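Local coordinates for gamma-glutamyltranspeptidase (Ggt) (Helicobacter pylori 26695, PDB 5BPK), which cleaves the gamma-glutamyl bond of glutathione and related compounds and transfers the gamma-glutamyl group to water or acceptor amines, as an N-terminal nucleophile hydrolase, at the interface of chains B and A. Residues are numbered along the deposited sequence; one frame, centred on the assembly and turned at random. Chains: chain A, Gamma-glutamyltranspeptidase (Ggt); chain B, Gamma-glutamyltranspeptidase (Ggt).

Contact 1: the interface of chains B and A. Residues chain B 103, 282; chain A 19, 40, 43, 70-72, 74.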
loop_
_atom_site.group_PDB
_atom_site.type_symbol
_atom_site.label_atom_id
_atom_site.label_comp_id
_atom_site.label_asym_id
_atom_site.label_seq_id
_atom_site.Cartn_x
_atom_site.Cartn_y
_atom_site.Cartn_z
ATOM N N ARG B 103 -10.624 0.395 -2.747
ATOM C CA ARG B 103 -9.852 0.292 -3.982
ATOM C C ARG B 103 -10.615 0.909 -5.150
ATOM O O ARG B 103 -11.841 0.809 -5.232
ATOM C CB ARG B 103 -9.568 -1.181 -4.262
ATOM C CG ARG B 103 -8.737 -1.494 -5.496
ATOM C CD ARG B 103 -7.300 -1.014 -5.386
ATOM N NE ARG B 103 -6.435 -1.733 -6.326
ATOM C CZ ARG B 103 -5.135 -1.505 -6.491
ATOM N NH1 ARG B 103 -4.522 -0.548 -5.826
ATOM N NH2 ARG B 103 -4.437 -2.233 -7.349
ATOM N N PRO B 282 -9.712 -7.497 -3.048
ATOM C CA PRO B 282 -8.883 -7.436 -4.246
ATOM C C PRO B 282 -7.391 -7.161 -4.055
ATOM O O PRO B 282 -6.704 -6.900 -5.038
ATOM C CB PRO B 282 -9.539 -6.309 -5.042
ATOM C CG PRO B 282 -9.995 -5.386 -3.996
ATOM C CD PRO B 282 -10.481 -6.257 -2.878
ATOM N N THR A 19 -3.025 5.044 -2.007
ATOM C CA THR A 19 -2.163 5.294 -3.154
ATOM C C THR A 19 -2.872 5.875 -4.361
ATOM O O THR A 19 -4.081 5.717 -4.515
ATOM C CB THR A 19 -1.497 3.953 -3.591
ATOM O OG1 THR A 19 -0.402 4.199 -4.483
ATOM C CG2 THR A 19 -2.518 3.016 -4.235
ATOM N N GLU A 40 -4.085 3.619 -11.377
ATOM C CA GLU A 40 -4.327 2.282 -10.843
ATOM C C GLU A 40 -4.733 1.270 -11.917
ATOM O O GLU A 40 -4.675 0.061 -11.674
ATOM C CB GLU A 40 -5.386 2.305 -9.730
ATOM C CG GLU A 40 -5.017 1.502 -8.494
ATOM C CD GLU A 40 -3.929 2.187 -7.674
ATOM O OE1 GLU A 40 -4.138 3.353 -7.230
ATOM O OE2 GLU A 40 -2.869 1.566 -7.481
ATOM N N ASP A 43 -2.459 -1.704 -12.631
ATOM C CA ASP A 43 -2.431 -2.877 -11.764
ATOM C C ASP A 43 -3.272 -4.032 -12.303
ATOM O O ASP A 43 -3.176 -5.138 -11.782
ATOM C CB ASP A 43 -2.849 -2.525 -10.341
ATOM C CG ASP A 43 -1.720 -1.915 -9.524
ATOM O OD1 ASP A 43 -0.571 -1.817 -10.007
ATOM O OD2 ASP A 43 -2.000 -1.528 -8.376
ATOM N N PRO A 70 -8.754 -3.465 -9.659
ATOM C CA PRO A 70 -7.492 -4.073 -10.077
ATOM C C PRO A 70 -6.759 -4.709 -8.907
ATOM O O PRO A 70 -6.759 -4.153 -7.803
ATOM C CB PRO A 70 -6.690 -2.890 -10.625
ATOM C CG PRO A 70 -7.303 -1.685 -10.003
ATOM C CD PRO A 70 -8.750 -2.003 -9.848
ATOM N N LEU A 71 -6.134 -5.860 -9.155
ATOM C CA LEU A 71 -5.403 -6.566 -8.117
ATOM C C LEU A 71 -4.315 -5.686 -7.505
ATOM O O LEU A 71 -3.557 -5.047 -8.221
ATOM C CB LEU A 71 -4.765 -7.836 -8.672
ATOM C CG LEU A 71 -4.071 -8.743 -7.658
ATOM C CD1 LEU A 71 -5.088 -9.377 -6.734
ATOM C CD2 LEU A 71 -3.227 -9.797 -8.362
ATOM N N SER A 72 -4.245 -5.703 -6.177
ATOM C CA SER A 72 -3.216 -4.986 -5.424
ATOM C C SER A 72 -2.238 -5.961 -4.753
ATOM O O SER A 72 -2.516 -7.155 -4.615
ATOM C CB SER A 72 -3.882 -4.137 -4.338
ATOM O OG SER A 72 -2.943 -3.291 -3.671
ATOM N N MET A 74 -0.960 -4.448 -1.827
ATOM C CA MET A 74 -0.971 -3.754 -0.529
ATOM C C MET A 74 -1.381 -4.695 0.609
ATOM O O MET A 74 -2.352 -5.463 0.491
ATOM C CB MET A 74 -1.836 -2.489 -0.567
ATOM C CG MET A 74 -1.234 -1.394 -1.479
ATOM S SD MET A 74 -2.052 0.205 -1.459
ATOM C CE MET A 74 -3.522 -0.091 -2.436
#

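Contact 2: the interface of chains B and A. Residues chain B 320, 323-324, 327; chain A 56-57, 127-128.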
loop_
_atom_site.group_PDB
_atom_site.type_symbol
_atom_site.label_atom_id
_atom_site.label_comp_id
_atom_site.label_asym_id
_atom_site.label_seq_id
_atom_site.Cartn_x
_atom_site.Cartn_y
_atom_site.Cartn_z
ATOM N N ARG B 320 9.084 -17.297 -4.042
ATOM C CA ARG B 320 9.086 -17.691 -5.447
ATOM C C ARG B 320 7.786 -18.380 -5.813
ATOM O O ARG B 320 7.176 -18.040 -6.822
ATOM C CB ARG B 320 10.253 -18.627 -5.727
ATOM C CG ARG B 320 10.529 -18.881 -7.190
ATOM C CD ARG B 320 11.442 -20.083 -7.361
ATOM N NE ARG B 320 12.759 -19.938 -6.726
ATOM C CZ ARG B 320 13.802 -19.317 -7.280
ATOM N NH1 ARG B 320 13.693 -18.712 -8.461
ATOM N NH2 ARG B 320 14.974 -19.294 -6.649
ATOM N N TYR B 323 4.608 -15.910 -5.584
ATOM C CA TYR B 323 4.456 -14.966 -6.700
ATOM C C TYR B 323 4.051 -15.676 -7.988
ATOM O O TYR B 323 3.321 -15.110 -8.795
ATOM C CB TYR B 323 5.687 -14.084 -6.895
ATOM C CG TYR B 323 5.770 -12.930 -5.906
ATOM C CD1 TYR B 323 6.372 -13.094 -4.668
ATOM C CD2 TYR B 323 5.221 -11.684 -6.203
ATOM C CE1 TYR B 323 6.459 -12.048 -3.762
ATOM C CE2 TYR B 323 5.295 -10.627 -5.296
ATOM C CZ TYR B 323 5.915 -10.824 -4.064
ATOM O OH TYR B 323 6.013 -9.794 -3.139
ATOM N N ALA B 324 4.478 -16.927 -8.169
ATOM C CA ALA B 324 3.970 -17.710 -9.292
ATOM C C ALA B 324 2.461 -17.912 -9.125
ATOM O O ALA B 324 1.688 -17.742 -10.073
ATOM C CB ALA B 324 4.698 -19.035 -9.399
ATOM N N SER B 327 0.272 -14.894 -10.034
ATOM C CA SER B 327 0.131 -14.609 -11.465
ATOM C C SER B 327 -1.065 -15.300 -12.147
ATOM O O SER B 327 -1.507 -14.856 -13.207
ATOM C CB SER B 327 1.422 -14.983 -12.208
ATOM O OG SER B 327 1.531 -16.381 -12.370
ATOM N N LEU A 56 5.039 -7.407 -12.487
ATOM C CA LEU A 56 4.027 -8.409 -12.192
ATOM C C LEU A 56 3.256 -8.738 -13.473
ATOM O O LEU A 56 3.039 -7.874 -14.334
ATOM C CB LEU A 56 3.094 -7.909 -11.086
ATOM C CG LEU A 56 3.764 -7.666 -9.732
ATOM C CD1 LEU A 56 2.845 -6.839 -8.838
ATOM C CD2 LEU A 56 4.169 -8.976 -9.052
ATOM N N VAL A 57 2.860 -9.999 -13.587
ATOM C CA VAL A 57 2.149 -10.509 -14.750
ATOM C C VAL A 57 0.847 -11.179 -14.348
ATOM O O VAL A 57 0.631 -11.551 -13.179
ATOM C CB VAL A 57 3.021 -11.533 -15.519
ATOM C CG1 VAL A 57 4.208 -10.821 -16.167
ATOM C CG2 VAL A 57 3.479 -12.668 -14.588
ATOM N N GLN A 127 10.516 -12.317 -6.356
ATOM C CA GLN A 127 9.154 -12.275 -6.917
ATOM C C GLN A 127 8.967 -13.187 -8.127
ATOM O O GLN A 127 8.039 -12.985 -8.922
ATOM C CB GLN A 127 8.727 -10.835 -7.251
ATOM C CG GLN A 127 9.545 -10.129 -8.288
ATOM C CD GLN A 127 8.969 -8.758 -8.635
ATOM O OE1 GLN A 127 8.901 -7.859 -7.788
ATOM N NE2 GLN A 127 8.543 -8.595 -9.886
ATOM N N TRP A 128 9.826 -14.205 -8.231
ATOM C CA TRP A 128 9.715 -15.293 -9.217
ATOM C C TRP A 128 10.126 -14.822 -10.621
ATOM O O TRP A 128 11.072 -15.364 -11.199
ATOM C CB TRP A 128 8.321 -15.947 -9.133
ATOM C CG TRP A 128 7.854 -16.773 -10.299
ATOM C CD1 TRP A 128 8.290 -18.011 -10.665
ATOM C CD2 TRP A 128 6.830 -16.417 -11.218
ATOM N NE1 TRP A 128 7.588 -18.449 -11.770
ATOM C CE2 TRP A 128 6.696 -17.477 -12.135
ATOM C CE3 TRP A 128 6.012 -15.289 -11.364
ATOM C CZ2 TRP A 128 5.770 -17.447 -13.179
ATOM C CZ3 TRP A 128 5.098 -15.261 -12.405
ATOM C CH2 TRP A 128 4.986 -16.333 -13.293
#

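Contact 1: the interface of chains B and A
The carbonyl oxygen of A:Pro70 takes two hydrogen bonds from B:Arg103, whose guanidinium turns its NE and NH2 side toward this one atom. This is the substrate pocket of gamma-glutamyltranspeptidase, an Ntn-hydrolase, where the large subunit (chain B) lends an arginine to a site otherwise built largely by the small subunit (chain A); in this family that arginine is known to bind the alpha-carboxylate of the gamma-glutamyl substrate. NE lies 2.9 Å from A:Pro70 O, tilted moderately from the carbonyl plane, whereas NH2 stands well above that plane, 3.0 Å from the same oxygen and on the same face. NH2 also donates to A:Asp43 OD2 at 2.7 Å, a salt bridge made at the guanidinium edge that uses the anti lone pair of the carboxylate. Together the two acceptors fix the rotation of the guanidinium. Its faces are clamped as well: CG of A:Glu40 lies toward the rim of one, and CB of A:Ser72 sits over the centre of the other, 3.6 Å from CZ. Bent at chi2 (73°), A:Glu40 brings OE2 to 3.2 Å from B:Arg103 NH1, a salt bridge without hydrogen-bond geometry, its carboxylate turned 38° from the guanidinium. CE of A:Met74 packs against NH1. The carboxylates of A:Glu40 and A:Asp43 would be expected to stabilise the arginine's positive charge. Beside this cluster, A:Ser72 N donates to B:Pro282 O at 3.0 Å, joining the chain A loop 70-74 to chain B by a backbone bond. A:Ser72 OG, at chi1 -173°, accepts from A:Met74 N at 2.9 Å, which probably steadies the serine on the guanidinium face.

Contact 2: the interface of chains B and A
One face of the A:Trp128 indole lies against the backbone and methyl of B:Ala324: CA stands over the six-membered ring, 3.8 Å from its centroid, and CB over the five-membered ring at 3.7 Å, both as CH-pi contacts. The B:Tyr323 ring is likewise covered on one face, by CB of A:Gln127 at 3.8 Å from its centroid. In this Ntn-hydrolase of the gamma-glutamyltranspeptidase family, helix 309-329 of the large subunit thus presents successive turns to two loop stretches of the small subunit, 56-57 and 127-128. The indole lies directly on CA and CB of B:Ala324, close to the helix backbone. Toward the start of the helix, A:Trp128 CB packs 3.3 Å from the carbonyl oxygen of B:Arg320; farther along, the benzo rim reaches B:Ser327, with CZ3 3.7 Å from its CB. The OG of B:Ser327, at chi1 76°, turns back to donate to the carbonyl oxygen of B:Ala324 at 2.7 Å, which holds the hydroxyl next to the indole rim. With CG anti to its carbonyl carbon (chi1 -79°), B:Tyr323 turns one ring face to A:Gln127, whose CA lies 3.6 Å from B:Tyr323 CG and whose carbonyl oxygen sits beside CB of B:Tyr323. The extended glutamine chain takes its amide beyond the ring, so the near-parallel planes (8°) are not a stack. CD2 of A:Leu56 approaches CD2 of B:Tyr323 at 4.1 Å, and CG2 of A:Val57 meets CB of B:Ser327.

Contacts 1 and 2 join the same two subunits, with their C-alpha centres about 16 Å apart, but share no residue. In chain B, contact 1 uses residues outside helices and strands, whereas contact 2 lies along helix 309-329; chain A contributes separate segments to each. Contact 1 is polar and reaches into the pocket that holds the acivicin-related ligand, with A:Glu40, A:Asp43, A:Ser72 and A:Met74 among its lining residues. Chain B supplies B:Arg103 to this pocket, lined mainly by chain A, so the site is complete only with both subunits in place. Contact 2 is chiefly apolar packing and probably supports their union.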